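Local coordinates for protein probable CoA-transferase alpha subunit (Rhodococcus jostii, PDB 6COJ) that belongs to the CoA-transferase family, binds a coenzyme A thioester carrying an oxaspiro ring system, and probably acts on such thioesters, at residues A248-H253 / D259-D264. The protein carries 1 engineered substitution. Sequence-based numbering, arbitrary orientation.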
loop_
_atom_site.group_PDB
_atom_site.type_symbol
_atom_site.label_atom_id
_atom_site.label_comp_id
_atom_site.label_asym_id
_atom_site.label_seq_id
_atom_site.Cartn_x
_atom_site.Cartn_y
_atom_site.Cartn_z
ATOM N N ALA A 248 -21.721 -12.775 12.917
ATOM C CA ALA A 248 -22.861 -11.856 12.903
ATOM C C ALA A 248 -23.454 -11.802 11.507
ATOM O O ALA A 248 -23.170 -10.887 10.720
ATOM C CB ALA A 248 -22.459 -10.464 13.397
ATOM N N PRO A 249 -24.300 -12.773 11.158
ATOM C CA PRO A 249 -25.011 -12.721 9.873
ATOM C C PRO A 249 -25.862 -11.464 9.773
ATOM O O PRO A 249 -26.541 -11.077 10.727
ATOM C CB PRO A 249 -25.886 -13.982 9.888
ATOM C CG PRO A 249 -25.371 -14.822 11.014
ATOM C CD PRO A 249 -24.699 -13.918 11.987
ATOM N N ASN A 250 -25.805 -10.814 8.607
ATOM C CA ASN A 250 -26.466 -9.529 8.394
ATOM C C ASN A 250 -25.934 -8.461 9.342
ATOM O O ASN A 250 -26.628 -7.480 9.632
ATOM C CB ASN A 250 -28.001 -9.636 8.465
ATOM C CG ASN A 250 -28.706 -8.731 7.461
ATOM O OD1 ASN A 250 -28.241 -8.547 6.334
ATOM N ND2 ASN A 250 -29.848 -8.169 7.866
ATOM N N GLY A 251 -24.696 -8.643 9.812
ATOM C CA GLY A 251 -24.100 -7.788 10.822
ATOM C C GLY A 251 -23.651 -6.432 10.327
ATOM O O GLY A 251 -23.186 -5.625 11.140
ATOM N N ALA A 252 -23.761 -6.168 9.022
ATOM C CA ALA A 252 -23.536 -4.837 8.488
ATOM C C ALA A 252 -24.831 -4.070 8.236
ATOM O O ALA A 252 -24.772 -2.875 7.932
ATOM C CB ALA A 252 -22.695 -4.903 7.206
ATOM N N HIS A 253 -25.989 -4.715 8.370
ATOM C CA HIS A 253 -27.260 -4.036 8.123
ATOM C C HIS A 253 -27.348 -2.794 9.014
ATOM O O HIS A 253 -27.087 -2.900 10.208
ATOM C CB HIS A 253 -28.423 -4.981 8.433
ATOM C CG HIS A 253 -29.760 -4.405 8.091
ATOM N ND1 HIS A 253 -30.449 -3.566 8.942
ATOM C CD2 HIS A 253 -30.526 -4.532 6.981
ATOM C CE1 HIS A 253 -31.578 -3.195 8.368
ATOM N NE2 HIS A 253 -31.654 -3.774 7.182
ATOM N N ASP A 259 -20.564 -8.675 -1.778
ATOM C CA ASP A 259 -21.360 -9.705 -2.446
ATOM C C ASP A 259 -22.493 -10.252 -1.585
ATOM O O ASP A 259 -23.379 -10.936 -2.119
ATOM C CB ASP A 259 -20.473 -10.901 -2.807
ATOM C CG ASP A 259 -19.654 -10.674 -4.055
ATOM O OD1 ASP A 259 -19.921 -9.691 -4.777
ATOM O OD2 ASP A 259 -18.744 -11.490 -4.311
ATOM N N SER A 260 -22.478 -10.009 -0.272
ATOM C CA SER A 260 -23.456 -10.642 0.609
ATOM C C SER A 260 -24.834 -10.013 0.463
ATOM O O SER A 260 -25.843 -10.723 0.401
ATOM C CB SER A 260 -22.987 -10.575 2.064
ATOM O OG SER A 260 -21.778 -11.300 2.236
ATOM N N TYR A 261 -24.899 -8.685 0.441
ATOM C CA TYR A 261 -26.153 -7.964 0.264
ATOM C C TYR A 261 -25.838 -6.504 -0.021
ATOM O O TYR A 261 -24.750 -6.008 0.290
ATOM C CB TYR A 261 -27.088 -8.085 1.487
ATOM C CG TYR A 261 -26.398 -7.951 2.837
ATOM C CD1 TYR A 261 -26.200 -6.705 3.427
ATOM C CD2 TYR A 261 -25.953 -9.071 3.520
ATOM C CE1 TYR A 261 -25.578 -6.585 4.673
ATOM C CE2 TYR A 261 -25.312 -8.966 4.752
ATOM C CZ TYR A 261 -25.131 -7.723 5.325
ATOM O OH TYR A 261 -24.505 -7.616 6.550
ATOM N N GLY A 262 -26.812 -5.827 -0.628
ATOM C CA GLY A 262 -26.747 -4.394 -0.816
ATOM C C GLY A 262 -27.286 -3.628 0.381
ATOM O O GLY A 262 -27.650 -4.190 1.415
ATOM N N ARG A 263 -27.319 -2.308 0.230
ATOM C CA ARG A 263 -27.825 -1.453 1.296
ATOM C C ARG A 263 -29.336 -1.598 1.412
ATOM O O ARG A 263 -30.049 -1.690 0.411
ATOM C CB ARG A 263 -27.466 0.006 1.003
ATOM C CG ARG A 263 -27.902 1.004 2.082
ATOM C CD ARG A 263 -27.435 2.428 1.756
ATOM N NE ARG A 263 -25.982 2.492 1.599
ATOM C CZ ARG A 263 -25.355 2.666 0.441
ATOM N NH1 ARG A 263 -26.049 2.824 -0.678
ATOM N NH2 ARG A 263 -24.031 2.695 0.402
ATOM N N ASP A 264 -29.833 -1.614 2.648
ATOM C CA ASP A 264 -31.278 -1.581 2.872
ATOM C C ASP A 264 -31.692 -0.120 2.806
ATOM O O ASP A 264 -31.737 0.580 3.819
ATOM C CB ASP A 264 -31.628 -2.207 4.213
ATOM C CG ASP A 264 -33.124 -2.375 4.404
ATOM O OD1 ASP A 264 -33.917 -1.708 3.701
ATOM O OD2 ASP A 264 -33.508 -3.193 5.262
#
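Tyr261 reaches over two overlapping beta turns, type II from Ala248 to Gly251 and type I from Asn250 to His253, in the loop that leaves strand 244-247, outermost in the parallel sheet of this chain, and leads into helix 265-274. From its CB, which points at the turns, the ring extends across to Asn250, with CG between the backbone N and the carbonyl carbon (chi1 42°). Asn250 OD1 lies 4.0 Å from Tyr261 CG, then draws in to 3.4 Å from both CE2 and CZ, over one ring face and offset toward the rim. Amide and ring planes are 69° apart, so this is no stack; Asn250 ND2 hydrogen-bonds Gln297 OE1. At the tip, Tyr261 OH accepts a hydrogen bond from Ala252 N at 3.0 Å and touches Ala252 CB at 3.3 Å. The same hydroxyl bonds Glu218 OE1, while Glu218 OE2 takes Asn250 N, so one carboxylate ties the tyrosine to the turns. A phenylalanine here would probably leave Ala252 N without its acceptor and Glu218 OE1 short of a partner. The second grip lies next to helix 265-274, where Asp264 is the N-cap, its OD1 on Phe267 N, and where His253, held at both nitrogens, gives ND1 to Tyr296 OH in helix 293-306 and NE2 to the other Asp264 oxygen. That last bond, His253 NE2 to Asp264 OD2, is 2.7 Å long and nearly straight at 166°; OD2 lies close to the imidazole plane, and NE2 comes to its anti side, somewhat out of the carboxylate plane.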